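Local coordinates for metallocarboxypeptidase (Trypanosoma cruzi, PDB 3DWC), which probably removes single amino acids from the C-terminal end of peptides, with broad specificity except for proline, as a metal-dependent peptidase of the M32 family, at residues 205-216 against 253-262; 229-238 against 245-253. All coordinates share one frame; numbering follows the deposited sequence.

Interaction 1 (205-216 against 253-262); sequences GPFPVSKQEALC and YTETEFVTSL
The ring of Phe207 meets Phe258 on one face: Phe258 CD2 stands 3.7 Å above its plane, over the centre, in a T-shaped (edge-to-face) pair with the planes at 86°. The opposite face of Phe207 is covered toward its rim by Gly205 CA, and Thr256 O approaches the ring edge, where the slightly positive C-H rim suits a carbonyl oxygen. The Tyr253 ring has Val209 O over one face, while Gln212 OE1 and Cys216 SG come to its edge, the sulfur 4.1 Å from Tyr253 CE2. Val209 sets both methyl groups against Tyr253 CB, and its CG1 reaches Tyr253 CD1 at 3.5 Å; CG1 is turned opposite the backbone N (chi1 165°), which brings it to the ring. At the far end of the tyrosine, the phenol oxygen lies by the first carbons of Glu213.

A long amide suits position 212, because it reaches a carbonyl in each of the two loops at once. Gln212 NE2 donates to Thr254 O at 2.9 Å across the contact and to Phe207 O at 2.8 Å in its own segment, both acceptors lying almost in the amide plane, so the two bonds fix its rotation. A water that accepts from Thr254 N lies within bonding distance of Gln212 OE1 and Glu257 O. The backbones join directly where Phe207 N donates to Glu255 O at 2.8 Å, on a lone pair.

The contact thus ties the start of helix 209-222 to the turn that opens helix 259-276, which Glu257 caps by accepting from Thr260 N. Phe326 of helix 312-326 meets both phenylalanine rings, Met337 of helix 334-341 packs on Phe258, and Tyr253 reaches strand 230-234.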
loop_
_atom_site.group_PDB
_atom_site.type_symbol
_atom_site.label_atom_id
_atom_site.label_comp_id
_atom_site.label_asym_id
_atom_site.label_seq_id
_atom_site.Cartn_x
_atom_site.Cartn_y
_atom_site.Cartn_z
ATOM N N GLY B 205 26.011 -20.819 -10.702
ATOM C CA GLY B 205 24.570 -20.991 -10.542
ATOM C C GLY B 205 24.009 -22.225 -11.249
ATOM O O GLY B 205 24.762 -23.014 -11.818
ATOM N N PRO B 206 22.675 -22.407 -11.214
ATOM C CA PRO B 206 21.669 -21.536 -10.607
ATOM C C PRO B 206 21.701 -21.449 -9.085
ATOM O O PRO B 206 22.115 -22.391 -8.391
ATOM C CB PRO B 206 20.327 -22.114 -11.084
ATOM C CG PRO B 206 20.644 -23.435 -11.701
ATOM C CD PRO B 206 22.087 -23.561 -11.924
ATOM N N PHE B 207 21.300 -20.277 -8.590
ATOM C CA PHE B 207 21.052 -20.024 -7.187
ATOM C C PHE B 207 19.553 -19.751 -7.051
ATOM O O PHE B 207 19.088 -18.658 -7.386
ATOM C CB PHE B 207 21.884 -18.821 -6.734
ATOM C CG PHE B 207 23.363 -19.019 -6.939
ATOM C CD1 PHE B 207 24.045 -18.294 -7.897
ATOM C CD2 PHE B 207 24.050 -19.996 -6.223
ATOM C CE1 PHE B 207 25.385 -18.502 -8.106
ATOM C CE2 PHE B 207 25.398 -20.208 -6.439
ATOM C CZ PHE B 207 26.062 -19.452 -7.377
ATOM N N PRO B 208 18.776 -20.749 -6.584
ATOM C CA PRO B 208 17.330 -20.572 -6.576
ATOM C C PRO B 208 16.888 -19.334 -5.808
ATOM O O PRO B 208 17.399 -19.037 -4.708
ATOM C CB PRO B 208 16.808 -21.866 -5.911
ATOM C CG PRO B 208 17.863 -22.861 -6.182
ATOM C CD PRO B 208 19.148 -22.054 -6.021
ATOM N N VAL B 209 15.955 -18.613 -6.405
ATOM C CA VAL B 209 15.557 -17.316 -5.904
ATOM C C VAL B 209 14.950 -17.416 -4.510
ATOM O O VAL B 209 15.080 -16.473 -3.718
ATOM C CB VAL B 209 14.587 -16.647 -6.891
ATOM C CG1 VAL B 209 13.886 -15.476 -6.226
ATOM C CG2 VAL B 209 15.357 -16.171 -8.131
ATOM N N SER B 210 14.257 -18.522 -4.222
ATOM C CA SER B 210 13.724 -18.810 -2.875
ATOM C C SER B 210 14.827 -18.987 -1.826
ATOM O O SER B 210 14.691 -18.538 -0.683
ATOM C CB SER B 210 12.789 -20.034 -2.869
ATOM O OG SER B 210 13.497 -21.281 -3.005
ATOM N N LYS B 211 15.914 -19.631 -2.209
ATOM C CA LYS B 211 17.023 -19.811 -1.277
ATOM C C LYS B 211 17.781 -18.470 -1.087
ATOM O O LYS B 211 18.246 -18.142 0.018
ATOM C CB LYS B 211 17.933 -20.944 -1.773
ATOM C CG LYS B 211 17.234 -22.351 -1.804
ATOM C CD LYS B 211 18.137 -23.410 -2.436
ATOM C CE LYS B 211 17.413 -24.708 -2.830
ATOM N NZ LYS B 211 17.755 -25.791 -1.948
ATOM N N GLN B 212 17.872 -17.680 -2.160
ATOM C CA GLN B 212 18.411 -16.295 -2.073
ATOM C C GLN B 212 17.629 -15.409 -1.120
ATOM O O GLN B 212 18.198 -14.649 -0.330
ATOM C CB GLN B 212 18.418 -15.654 -3.456
ATOM C CG GLN B 212 19.511 -16.220 -4.315
ATOM C CD GLN B 212 19.771 -15.377 -5.532
ATOM O OE1 GLN B 212 20.072 -14.192 -5.427
ATOM N NE2 GLN B 212 19.681 -15.993 -6.698
ATOM N N GLU B 213 16.312 -15.500 -1.204
ATOM C CA GLU B 213 15.456 -14.746 -0.322
ATOM C C GLU B 213 15.636 -15.194 1.110
ATOM O O GLU B 213 15.726 -14.371 2.037
ATOM C CB GLU B 213 14.008 -14.920 -0.731
ATOM C CG GLU B 213 13.108 -14.128 0.167
ATOM C CD GLU B 213 11.658 -14.180 -0.256
ATOM O OE1 GLU B 213 10.818 -14.053 0.666
ATOM O OE2 GLU B 213 11.378 -14.326 -1.500
ATOM N N ALA B 214 15.680 -16.506 1.325
ATOM C CA ALA B 214 15.887 -16.991 2.674
ATOM C C ALA B 214 17.224 -16.526 3.268
ATOM O O ALA B 214 17.315 -16.153 4.472
ATOM C CB ALA B 214 15.764 -18.526 2.709
ATOM N N LEU B 215 18.266 -16.557 2.459
ATOM C CA LEU B 215 19.582 -16.074 2.864
ATOM C C LEU B 215 19.608 -14.578 3.207
ATOM O O LEU B 215 20.221 -14.146 4.203
ATOM C CB LEU B 215 20.615 -16.380 1.784
ATOM C CG LEU B 215 22.071 -16.093 2.154
ATOM C CD1 LEU B 215 22.558 -16.878 3.417
ATOM C CD2 LEU B 215 22.956 -16.361 1.011
ATOM N N CYS B 216 18.940 -13.799 2.383
ATOM C CA CYS B 216 18.797 -12.378 2.614
ATOM C C CYS B 216 18.087 -12.086 3.941
ATOM O O CYS B 216 18.552 -11.243 4.707
ATOM C CB CYS B 216 18.059 -11.750 1.435
ATOM S SG CYS B 216 19.087 -11.542 -0.087
ATOM N N TYR B 253 16.073 -10.545 -7.713
ATOM C CA TYR B 253 16.865 -11.748 -7.809
ATOM C C TYR B 253 17.034 -12.227 -9.253
ATOM O O TYR B 253 16.103 -12.149 -10.054
ATOM C CB TYR B 253 16.236 -12.864 -6.999
ATOM C CG TYR B 253 15.969 -12.534 -5.551
ATOM C CD1 TYR B 253 14.691 -12.210 -5.128
ATOM C CD2 TYR B 253 16.967 -12.559 -4.628
ATOM C CE1 TYR B 253 14.424 -11.909 -3.844
ATOM C CE2 TYR B 253 16.720 -12.242 -3.310
ATOM C CZ TYR B 253 15.434 -11.926 -2.927
ATOM O OH TYR B 253 15.151 -11.620 -1.619
ATOM N N THR B 254 18.243 -12.705 -9.540
ATOM C CA THR B 254 18.573 -13.452 -10.739
ATOM C C THR B 254 19.198 -14.775 -10.277
ATOM O O THR B 254 19.965 -14.808 -9.289
ATOM C CB THR B 254 19.574 -12.653 -11.629
ATOM O OG1 THR B 254 20.061 -13.472 -12.685
ATOM C CG2 THR B 254 20.774 -12.158 -10.825
ATOM N N GLU B 255 18.823 -15.865 -10.942
ATOM C CA GLU B 255 19.392 -17.192 -10.676
ATOM C C GLU B 255 20.877 -17.271 -10.951
ATOM O O GLU B 255 21.568 -18.089 -10.347
ATOM C CB GLU B 255 18.708 -18.297 -11.499
ATOM C CG GLU B 255 17.458 -18.837 -10.882
ATOM C CD GLU B 255 17.051 -20.186 -11.488
ATOM O OE1 GLU B 255 16.462 -20.989 -10.705
ATOM O OE2 GLU B 255 17.361 -20.462 -12.702
ATOM N N THR B 256 21.374 -16.435 -11.849
ATOM C CA THR B 256 22.781 -16.531 -12.298
ATOM C C THR B 256 23.810 -16.130 -11.247
ATOM O O THR B 256 24.945 -16.613 -11.255
ATOM C CB THR B 256 23.017 -15.723 -13.620
ATOM O OG1 THR B 256 22.900 -14.328 -13.353
ATOM C CG2 THR B 256 22.005 -16.105 -14.710
ATOM N N GLU B 257 23.439 -15.245 -10.319
ATOM C CA GLU B 257 24.333 -14.913 -9.207
ATOM C C GLU B 257 23.578 -14.400 -7.989
ATOM O O GLU B 257 22.419 -14.069 -8.095
ATOM C CB GLU B 257 25.410 -13.910 -9.645
ATOM C CG GLU B 257 24.908 -12.612 -10.329
ATOM C CD GLU B 257 24.744 -11.409 -9.376
ATOM O OE1 GLU B 257 25.349 -11.365 -8.290
ATOM O OE2 GLU B 257 23.982 -10.485 -9.732
ATOM N N PHE B 258 24.235 -14.383 -6.835
ATOM C CA PHE B 258 23.604 -13.992 -5.583
ATOM C C PHE B 258 24.223 -12.756 -4.940
ATOM O O PHE B 258 23.642 -12.180 -4.064
ATOM C CB PHE B 258 23.667 -15.136 -4.553
ATOM C CG PHE B 258 25.047 -15.537 -4.194
ATOM C CD1 PHE B 258 25.799 -14.798 -3.299
ATOM C CD2 PHE B 258 25.617 -16.645 -4.753
ATOM C CE1 PHE B 258 27.096 -15.164 -2.999
ATOM C CE2 PHE B 258 26.888 -17.004 -4.452
ATOM C CZ PHE B 258 27.631 -16.256 -3.548
ATOM N N VAL B 259 25.417 -12.393 -5.360
ATOM C CA VAL B 259 26.195 -11.356 -4.669
ATOM C C VAL B 259 25.479 -10.019 -4.721
ATOM O O VAL B 259 25.348 -9.373 -3.709
ATOM C CB VAL B 259 27.622 -11.249 -5.292
ATOM C CG1 VAL B 259 28.393 -10.017 -4.780
ATOM C CG2 VAL B 259 28.388 -12.523 -5.001
ATOM N N THR B 260 25.004 -9.613 -5.894
ATOM C CA THR B 260 24.512 -8.253 -6.053
ATOM C C THR B 260 23.334 -8.015 -5.166
ATOM O O THR B 260 23.226 -6.992 -4.531
ATOM C CB THR B 260 24.081 -7.918 -7.491
ATOM O OG1 THR B 260 25.196 -8.113 -8.347
ATOM C CG2 THR B 260 23.731 -6.426 -7.566
ATOM N N SER B 261 22.469 -9.008 -5.136
ATOM C CA SER B 261 21.291 -8.999 -4.375
ATOM C C SER B 261 21.510 -9.153 -2.866
ATOM O O SER B 261 20.835 -8.487 -2.078
ATOM C CB SER B 261 20.397 -10.124 -4.901
ATOM O OG SER B 261 19.419 -10.407 -3.938
ATOM N N LEU B 262 22.441 -10.009 -2.462
ATOM C CA LEU B 262 22.831 -10.106 -1.040
ATOM C C LEU B 262 23.400 -8.792 -0.485
ATOM O O LEU B 262 23.007 -8.279 0.575
ATOM C CB LEU B 262 23.921 -11.169 -0.925
ATOM C CG LEU B 262 24.108 -11.973 0.362
ATOM C CD1 LEU B 262 25.592 -12.354 0.474
ATOM C CD2 LEU B 262 23.558 -11.378 1.641
HETATM O O HOH W 1 26.007 -18.568 -12.976
HETATM O O HOH W 2 14.952 -19.739 -9.060
HETATM O O HOH W 3 20.436 -12.357 -7.484
#

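Interaction 2 (229-238 against 245-253); sequences GGRLDVSAHP and EDVRITTKY
Leu232 and Ile249 pack closely, Leu232 CD1 lying 3.9 Å from Ile249 CG1, on the face of the two strands that turns to helices 209-222 and 259-276. Branched apolar side chains suit this buried side, where Ile249 lies against Met220 and Thr269. Thr251, beta-branched but polar, packs on Val265 and turns its hydroxyl to Ser261 in a weak hydrogen bond.

Strands 230-234 and 246-251 run parallel, their axes 14° apart, and their backbones alternate as donors and acceptors in the manner of a parallel ladder. Ile249 N donates to Arg231 O at 3.1 Å, and Ile249 O receives Asp233 N at 3.1 Å; Thr251 repeats the pattern with Asp233 O and Ser235 N. Strand 246-251 is the middle member of a small mixed sheet, with the short strand 240-241 antiparallel on its other edge.

The face bearing Arg231, Asp233, Arg248 and Thr250 is polar but largely enclosed, by Trp28, Leu25 and Thr32 of helix 3-32 and by the second subunit, whose Asp29 forms a salt bridge with Arg248. Arg231 and Arg248 lie side by side, Arg231 CD 3.6 Å above the guanidinium plane of Arg248, toward its rim. Each is gripped side-on, through NE and NH2, by an aspartate two residues away, which would be expected to ease the juxtaposition of positive groups. A bend at chi3 (62°) brings the NE/NH2 edge of Arg231 to both Asp233 oxygens, in the guanidinium plane.

Solvent is met instead where the chains leave the strands, at Val234, Ala236, His237, Pro238 and Lys252. Val234 CG2 lies by Tyr253 CE1 where the core gives way; nearby, Thr250 OG1 donates to buried Ser235 OG at 2.7 Å, which in turn donates to His237 O.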
loop_
_atom_site.group_PDB
_atom_site.type_symbol
_atom_site.label_atom_id
_atom_site.label_comp_id
_atom_site.label_asym_id
_atom_site.label_seq_id
_atom_site.Cartn_x
_atom_site.Cartn_y
_atom_site.Cartn_z
ATOM N N GLY B 229 8.183 -4.506 12.367
ATOM C CA GLY B 229 8.134 -3.103 12.029
ATOM C C GLY B 229 8.738 -2.813 10.664
ATOM O O GLY B 229 9.274 -1.742 10.429
ATOM N N GLY B 230 8.626 -3.759 9.750
ATOM C CA GLY B 230 9.178 -3.603 8.423
ATOM C C GLY B 230 9.015 -4.849 7.576
ATOM O O GLY B 230 8.478 -5.856 8.049
ATOM N N ARG B 231 9.417 -4.758 6.306
ATOM C CA ARG B 231 9.222 -5.863 5.384
ATOM C C ARG B 231 10.390 -5.992 4.440
ATOM O O ARG B 231 11.107 -5.009 4.246
ATOM C CB ARG B 231 7.963 -5.638 4.535
ATOM C CG ARG B 231 6.634 -5.703 5.237
ATOM C CD ARG B 231 5.527 -5.486 4.136
ATOM N NE ARG B 231 5.596 -6.569 3.155
ATOM C CZ ARG B 231 5.014 -7.757 3.310
ATOM N NH1 ARG B 231 4.201 -7.981 4.318
ATOM N NH2 ARG B 231 5.158 -8.700 2.373
ATOM N N LEU B 232 10.556 -7.182 3.845
ATOM C CA LEU B 232 11.356 -7.368 2.608
ATOM C C LEU B 232 10.477 -7.830 1.436
ATOM O O LEU B 232 9.758 -8.769 1.563
ATOM C CB LEU B 232 12.497 -8.409 2.805
ATOM C CG LEU B 232 13.319 -8.847 1.583
ATOM C CD1 LEU B 232 14.168 -7.711 1.053
ATOM C CD2 LEU B 232 14.208 -10.093 1.809
ATOM N N ASP B 233 10.596 -7.206 0.277
ATOM C CA ASP B 233 9.807 -7.623 -0.920
ATOM C C ASP B 233 10.666 -7.448 -2.171
ATOM O O ASP B 233 11.844 -7.203 -2.053
ATOM C CB ASP B 233 8.535 -6.765 -1.030
ATOM C CG ASP B 233 7.565 -7.040 0.082
ATOM O OD1 ASP B 233 6.952 -8.137 0.085
ATOM O OD2 ASP B 233 7.439 -6.187 0.981
ATOM N N VAL B 234 10.056 -7.536 -3.362
ATOM C CA VAL B 234 10.751 -7.447 -4.662
ATOM C C VAL B 234 10.315 -6.182 -5.465
ATOM O O VAL B 234 9.141 -5.830 -5.497
ATOM C CB VAL B 234 10.507 -8.734 -5.442
ATOM C CG1 VAL B 234 11.037 -8.643 -6.877
ATOM C CG2 VAL B 234 11.148 -9.917 -4.702
ATOM N N SER B 235 11.282 -5.438 -5.995
ATOM C CA SER B 235 11.036 -4.391 -6.996
ATOM C C SER B 235 12.143 -4.413 -8.052
ATOM O O SER B 235 13.140 -5.101 -7.882
ATOM C CB SER B 235 10.896 -2.988 -6.401
ATOM O OG SER B 235 12.107 -2.495 -5.816
ATOM N N ALA B 236 11.899 -3.708 -9.163
ATOM C CA ALA B 236 12.855 -3.544 -10.244
ATOM C C ALA B 236 14.125 -2.814 -9.766
ATOM O O ALA B 236 15.223 -3.144 -10.190
ATOM C CB ALA B 236 12.192 -2.793 -11.451
ATOM N N HIS B 237 13.996 -1.838 -8.869
ATOM C CA HIS B 237 15.186 -1.184 -8.277
ATOM C C HIS B 237 15.157 -1.333 -6.751
ATOM O O HIS B 237 14.173 -0.960 -6.125
ATOM C CB HIS B 237 15.236 0.298 -8.698
ATOM C CG HIS B 237 15.015 0.515 -10.178
ATOM N ND1 HIS B 237 13.845 1.047 -10.691
ATOM C CD2 HIS B 237 15.794 0.227 -11.254
ATOM C CE1 HIS B 237 13.920 1.094 -12.012
ATOM N NE2 HIS B 237 15.092 0.606 -12.381
ATOM N N PRO B 238 16.192 -1.942 -6.142
ATOM C CA PRO B 238 16.197 -1.990 -4.678
ATOM C C PRO B 238 16.173 -0.613 -4.034
ATOM O O PRO B 238 16.860 0.298 -4.477
ATOM C CB PRO B 238 17.517 -2.705 -4.343
ATOM C CG PRO B 238 18.313 -2.605 -5.540
ATOM C CD PRO B 238 17.344 -2.675 -6.676
ATOM N N GLU B 245 8.070 3.643 11.324
ATOM C CA GLU B 245 7.370 2.576 12.058
ATOM C C GLU B 245 7.145 1.302 11.244
ATOM O O GLU B 245 6.669 0.296 11.780
ATOM C CB GLU B 245 5.999 3.087 12.572
ATOM C CG GLU B 245 6.063 4.422 13.289
ATOM C CD GLU B 245 5.891 5.629 12.397
ATOM O OE1 GLU B 245 5.705 6.716 12.991
ATOM O OE2 GLU B 245 5.946 5.519 11.131
ATOM N N ASP B 246 7.473 1.336 9.952
ATOM C CA ASP B 246 7.066 0.300 9.045
ATOM C C ASP B 246 7.983 0.437 7.848
ATOM O O ASP B 246 7.582 0.939 6.810
ATOM C CB ASP B 246 5.563 0.513 8.708
ATOM C CG ASP B 246 4.981 -0.591 7.842
ATOM O OD1 ASP B 246 5.781 -1.368 7.234
ATOM O OD2 ASP B 246 3.707 -0.652 7.737
ATOM N N VAL B 247 9.244 -0.002 8.008
ATOM C CA VAL B 247 10.291 0.265 7.021
ATOM C C VAL B 247 10.339 -0.916 6.060
ATOM O O VAL B 247 10.464 -2.041 6.489
ATOM C CB VAL B 247 11.683 0.457 7.685
ATOM C CG1 VAL B 247 12.828 0.639 6.542
ATOM C CG2 VAL B 247 11.639 1.584 8.615
ATOM N N ARG B 248 10.200 -0.646 4.777
ATOM C CA ARG B 248 10.001 -1.644 3.765
ATOM C C ARG B 248 11.108 -1.477 2.703
ATOM O O ARG B 248 11.171 -0.459 2.009
ATOM C CB ARG B 248 8.599 -1.507 3.122
ATOM C CG ARG B 248 7.488 -1.626 4.158
ATOM C CD ARG B 248 6.120 -1.789 3.545
ATOM N NE ARG B 248 5.103 -1.842 4.593
ATOM C CZ ARG B 248 3.815 -1.974 4.337
ATOM N NH1 ARG B 248 3.410 -2.068 3.094
ATOM N NH2 ARG B 248 2.926 -1.921 5.312
ATOM N N ILE B 249 11.943 -2.510 2.603
ATOM C CA ILE B 249 13.036 -2.572 1.683
ATOM C C ILE B 249 12.741 -3.604 0.595
ATOM O O ILE B 249 11.963 -4.514 0.782
ATOM C CB ILE B 249 14.357 -2.886 2.402
ATOM C CG1 ILE B 249 14.442 -4.316 2.910
ATOM C CG2 ILE B 249 14.581 -1.965 3.586
ATOM C CD1 ILE B 249 15.884 -4.648 3.245
ATOM N N THR B 250 13.370 -3.442 -0.558
ATOM C CA THR B 250 13.197 -4.395 -1.631
ATOM C C THR B 250 14.545 -4.792 -2.247
ATOM O O THR B 250 15.604 -4.199 -1.952
ATOM C CB THR B 250 12.360 -3.804 -2.734
ATOM O OG1 THR B 250 13.077 -2.722 -3.292
ATOM C CG2 THR B 250 11.021 -3.321 -2.200
ATOM N N THR B 251 14.464 -5.792 -3.121
ATOM C CA THR B 251 15.589 -6.302 -3.853
ATOM C C THR B 251 15.045 -7.020 -5.072
ATOM O O THR B 251 13.856 -7.041 -5.351
ATOM C CB THR B 251 16.436 -7.284 -3.004
ATOM O OG1 THR B 251 17.664 -7.563 -3.679
ATOM C CG2 THR B 251 15.674 -8.627 -2.782
ATOM N N LYS B 252 15.937 -7.651 -5.789
ATOM C CA LYS B 252 15.580 -8.268 -7.052
ATOM C C LYS B 252 16.557 -9.422 -7.199
ATOM O O LYS B 252 17.699 -9.299 -6.793
ATOM C CB LYS B 252 15.795 -7.238 -8.124
ATOM C CG LYS B 252 15.236 -7.578 -9.484
ATOM C CD LYS B 252 16.215 -7.155 -10.583
ATOM C CE LYS B 252 16.567 -5.639 -10.529
ATOM N NZ LYS B 252 17.594 -5.221 -11.599
ATOM N N TYR B 253 16.073 -10.545 -7.713
ATOM C CA TYR B 253 16.865 -11.748 -7.809
ATOM C C TYR B 253 17.034 -12.227 -9.253
ATOM O O TYR B 253 16.103 -12.149 -10.054
ATOM C CB TYR B 253 16.236 -12.864 -6.999
ATOM C CG TYR B 253 15.969 -12.534 -5.551
ATOM C CD1 TYR B 253 14.691 -12.210 -5.128
ATOM C CD2 TYR B 253 16.967 -12.559 -4.628
ATOM C CE1 TYR B 253 14.424 -11.909 -3.844
ATOM C CE2 TYR B 253 16.720 -12.242 -3.310
ATOM C CZ TYR B 253 15.434 -11.926 -2.927
ATOM O OH TYR B 253 15.151 -11.620 -1.619
HETATM O O HOH W 4 9.097 -4.053 0.988
#

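Interaction 2 is nested within the loop that interaction 1 closes, and the two share Tyr253, which follows strand 246-251 and packs on Val209, Gln212 and Glu213 of helix 209-222. Their centres are 15 Å apart, and they touch where Ser261 OG lies 3.4 Å from Thr251 OG1 and Cys216 CB 4.2 Å from Leu232 CD2. Helix 259-276, which begins in interaction 1, carries His267 and His271 of the cobalt site, completed by Glu298, and Glu268, the predicted proton donor/acceptor. The side chain of Ile249 comes within about 4 Å of that of Glu268, whereas Ser261 stays about 10 Å from it, so interaction 2 lies closer to the catalytic centre.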